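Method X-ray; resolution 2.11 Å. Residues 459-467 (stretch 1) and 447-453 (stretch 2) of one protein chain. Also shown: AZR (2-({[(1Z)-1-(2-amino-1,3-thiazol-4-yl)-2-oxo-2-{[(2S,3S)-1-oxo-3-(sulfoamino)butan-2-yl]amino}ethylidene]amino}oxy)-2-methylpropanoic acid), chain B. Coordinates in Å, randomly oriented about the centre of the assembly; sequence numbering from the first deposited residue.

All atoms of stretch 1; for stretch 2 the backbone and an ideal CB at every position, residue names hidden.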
# COMPACT_ATOMS: atom_id res chain seq x y z
N GLN A 459 15.78 -5.22 -19.99
CA GLN A 459 14.94 -5.83 -18.98
C GLN A 459 14.94 -5.00 -17.71
O GLN A 459 15.99 -4.53 -17.27
CB GLN A 459 15.41 -7.24 -18.66
CG GLN A 459 14.50 -7.99 -17.68
CD GLN A 459 14.66 -9.48 -17.83
OE1 GLN A 459 14.35 -10.03 -18.89
NE2 GLN A 459 15.16 -10.14 -16.80
N GLY A 460 13.75 -4.80 -17.12
CA GLY A 460 13.62 -4.14 -15.84
C GLY A 460 13.89 -5.08 -14.67
O GLY A 460 14.22 -6.26 -14.84
N THR A 461 13.77 -4.54 -13.46
CA THR A 461 14.01 -5.32 -12.25
C THR A 461 12.88 -6.30 -11.94
O THR A 461 13.10 -7.23 -11.16
CB THR A 461 14.22 -4.39 -11.06
OG1 THR A 461 13.08 -3.51 -10.95
CG2 THR A 461 15.51 -3.55 -11.19
N GLY A 462 11.68 -6.11 -12.50
CA GLY A 462 10.55 -6.95 -12.13
C GLY A 462 9.74 -7.52 -13.29
O GLY A 462 8.53 -7.34 -13.37
N PRO A 463 10.40 -8.25 -14.20
CA PRO A 463 9.68 -8.77 -15.37
C PRO A 463 8.58 -9.77 -15.02
O PRO A 463 7.59 -9.85 -15.75
CB PRO A 463 10.79 -9.42 -16.21
CG PRO A 463 11.84 -9.79 -15.21
CD PRO A 463 11.82 -8.67 -14.20
N THR A 464 8.71 -10.52 -13.91
CA THR A 464 7.61 -11.41 -13.55
C THR A 464 6.35 -10.64 -13.13
O THR A 464 5.27 -11.24 -13.07
CB THR A 464 8.02 -12.41 -12.44
OG1 THR A 464 8.26 -11.72 -11.20
CG2 THR A 464 9.28 -13.18 -12.82
N ALA A 465 6.45 -9.34 -12.87
CA ALA A 465 5.23 -8.59 -12.56
C ALA A 465 4.39 -8.28 -13.79
O ALA A 465 3.20 -7.98 -13.65
CB ALA A 465 5.56 -7.27 -11.85
N GLY A 466 4.96 -8.32 -14.99
CA GLY A 466 4.19 -8.00 -16.18
C GLY A 466 3.13 -9.06 -16.44
O GLY A 466 3.29 -10.23 -16.09
N VAL A 467 2.00 -8.63 -17.00
CA VAL A 467 0.93 -9.54 -17.42
C VAL A 467 0.75 -9.33 -18.92
O VAL A 467 0.28 -8.26 -19.35
CB VAL A 467 -0.37 -9.30 -16.63
CG1 VAL A 467 -1.46 -10.32 -17.02
CG2 VAL A 467 -0.12 -9.39 -15.10
N UNK A 447 6.39 1.21 -16.87
CA UNK A 447 6.21 -0.03 -17.63
C UNK A 447 7.55 -0.72 -17.87
O UNK A 447 7.60 -1.95 -18.01
CB UNK A 447 5.52 0.26 -18.97
N UNK A 448 8.64 0.05 -17.91
CA UNK A 448 9.96 -0.54 -18.14
C UNK A 448 10.35 -1.51 -17.03
O UNK A 448 11.09 -2.47 -17.27
CB UNK A 448 11.02 0.56 -18.26
N UNK A 449 9.86 -1.28 -15.81
CA UNK A 449 10.22 -2.13 -14.68
C UNK A 449 9.76 -3.57 -14.91
O UNK A 449 10.45 -4.52 -14.52
CB UNK A 449 9.61 -1.58 -13.39
N UNK A 450 8.62 -3.76 -15.57
CA UNK A 450 8.08 -5.10 -15.77
C UNK A 450 8.40 -5.64 -17.16
O UNK A 450 7.90 -6.70 -17.53
CB UNK A 450 6.57 -5.09 -15.55
N UNK A 451 9.23 -4.94 -17.92
CA UNK A 451 9.56 -5.38 -19.26
C UNK A 451 10.63 -6.46 -19.24
O UNK A 451 11.65 -6.35 -18.54
CB UNK A 451 10.02 -4.19 -20.11
N UNK A 452 10.41 -7.50 -20.03
CA UNK A 452 11.28 -8.66 -20.13
C UNK A 452 12.19 -8.50 -21.35
O UNK A 452 11.76 -8.00 -22.39
CB UNK A 452 10.46 -9.95 -20.22
N UNK A 453 13.46 -8.90 -21.20
CA UNK A 453 14.35 -8.90 -22.36
C UNK A 453 15.29 -10.09 -22.29
O UNK A 453 16.14 -10.17 -21.39
CB UNK A 453 15.15 -7.60 -22.44
C7 AZR B . 18.79 -2.18 -5.76
S8 AZR B . 17.42 2.06 1.45
O9 AZR B . 15.26 -0.58 -3.49
O10 AZR B . 19.79 0.58 -2.93
O11 AZR B . 20.30 -2.31 -1.80
N12 AZR B . 16.44 -1.58 -6.25
N13 AZR B . 17.97 -0.79 -2.96
N14 AZR B . 19.85 -1.64 -0.63
N15 AZR B . 18.62 -0.23 1.47
N16 AZR B . 17.80 0.44 3.57
S17 AZR B . 15.50 -2.79 -6.71
C18 AZR B . 17.45 -1.76 -5.19
C19 AZR B . 17.53 -0.49 -4.32
C20 AZR B . 16.06 0.00 -4.18
C21 AZR B . 19.01 -0.18 -2.36
C22 AZR B . 19.21 -0.58 -0.94
C23 AZR B . 20.97 -3.53 -1.53
C24 AZR B . 18.62 0.24 0.16
C25 AZR B . 18.03 1.45 -0.04
C26 AZR B . 18.01 0.63 2.25
C27 AZR B . 19.91 -4.49 -1.02
C28 AZR B . 21.64 -4.06 -2.78
C29 AZR B . 22.02 -3.25 -0.45
O30 AZR B . 22.44 -2.14 -0.19
O31 AZR B . 22.45 -4.33 0.12
O32 AZR B . 16.29 -3.71 -7.44
O33 AZR B . 14.51 -2.18 -7.75
O34 AZR B . 14.73 -3.19 -5.60

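Position 447 opens the stretch with phi/psi of -62/-28, and its ideal CB finds nothing of stretch 1 within 5.5 Å. Stretch 1 sets no rule here, so almost any residue tolerant of a helical backbone would serve. The deposited residue is R447, whose side chain touches nothing across the contact.

Position 448 keeps the same backbone, and its CB, pointing sideways, is again free of stretch 1. What counts is its carbonyl: its O lies 3.4 Å from CA of G460 in a CA-H...O contact. An ideal CB on G460 would sit 2.2 Å from that same O, a clash, so the close packing depends on the glycine and leaves the choice at 448 open. It is A448.

At 449 the backbone is the main partner. Its O accepts a hydrogen bond from N of G462 at 2.8 Å, tying the two stretches together. The CB points sideways, 4.7 Å from T461 OG1 and 5.1 Å from G462 N, and neither a charge nor a strong polar partner calls for a reply. A small or medium apolar side chain would fit, valine, isoleucine, leucine or alanine among them. The residue is V449, with chi1 in t; its CG1 approaches OG1 of T461 to 3.8 Å.

Position 450 lies against the 3-10 segment. Its ideal CB is 3.6 Å from N of G466 and 3.7 Å from O of G462, with the methyl of A465 nearby, so a compact apolar group suits better than a long polar one. V450 takes chi1 m and sets CG1 3.5 Å from CB of A465. The backbone joins in: CA of V450 makes a CA-H...O contact with O of G462 at 3.3 Å, and a water donates both to O of V450 (2.6 Å) and to O of P463 (3.0 Å).

At 451 the chain extends, and the CB, 4.8 Å from N of G460, has no close neighbour in stretch 1. Many side chains would do, since the backbone does the work: O of Q451, the deposited residue, accepts a 3.0 Å hydrogen bond from N of G460. Its side chain finds partners elsewhere in the structure.

The CB at 452 points away overall, yet it stands 4.1 Å from both P463 CB and Q459 OE1. A long, flexible side chain could fold back over the proline, and arginine, lysine, glutamine or methionine are all plausible. R452 does so, with chi3 m: CB of P463 lies over one face of the guanidinium, 3.8 Å from CZ, while CG2 of T464 sits at its edge, 3.5 Å from NH2.

Position 453 has an extended backbone and a sideways CB 3.5 Å from N of Q459. The visible acceptor, OE1 of Q459, meets the backbone, so several modest side chains are possible. The residue is D453: its N donates to OE1 of Q459 at 2.7 Å, nearly straight at 169°, while its carboxylate leads away.

Stretch 2 447-453: RAVVQRD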
# COMPACT_ATOMS: atom_id res chain seq x y z
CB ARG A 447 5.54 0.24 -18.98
CG ARG A 447 4.07 0.63 -18.89
CD ARG A 447 3.51 0.98 -20.28
NE ARG A 447 3.54 -0.15 -21.20
CZ ARG A 447 3.34 -0.07 -22.52
NH1 ARG A 447 3.09 1.11 -23.10
NH2 ARG A 447 3.38 -1.16 -23.26
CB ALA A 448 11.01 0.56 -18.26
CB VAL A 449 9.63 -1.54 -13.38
CG1 VAL A 449 9.65 -2.59 -12.24
CG2 VAL A 449 10.40 -0.26 -12.98
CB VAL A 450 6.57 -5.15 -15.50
CG1 VAL A 450 6.27 -4.62 -14.10
CG2 VAL A 450 5.81 -4.36 -16.56
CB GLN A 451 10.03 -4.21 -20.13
CG GLN A 451 10.56 -4.63 -21.50
CD GLN A 451 10.72 -3.44 -22.43
OE1 GLN A 451 9.73 -2.85 -22.87
NE2 GLN A 451 11.96 -3.05 -22.69
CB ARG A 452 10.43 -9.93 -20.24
CG ARG A 452 11.15 -11.21 -19.89
CD ARG A 452 10.22 -12.43 -19.82
NE ARG A 452 9.58 -12.61 -18.52
CZ ARG A 452 10.22 -12.95 -17.40
NH1 ARG A 452 11.53 -13.13 -17.41
NH2 ARG A 452 9.55 -13.11 -16.26
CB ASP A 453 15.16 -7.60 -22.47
CG ASP A 453 16.06 -7.58 -23.71
OD1 ASP A 453 15.97 -8.52 -24.53
OD2 ASP A 453 16.85 -6.63 -23.89
O HOH W 1 7.01 -8.94 -18.56
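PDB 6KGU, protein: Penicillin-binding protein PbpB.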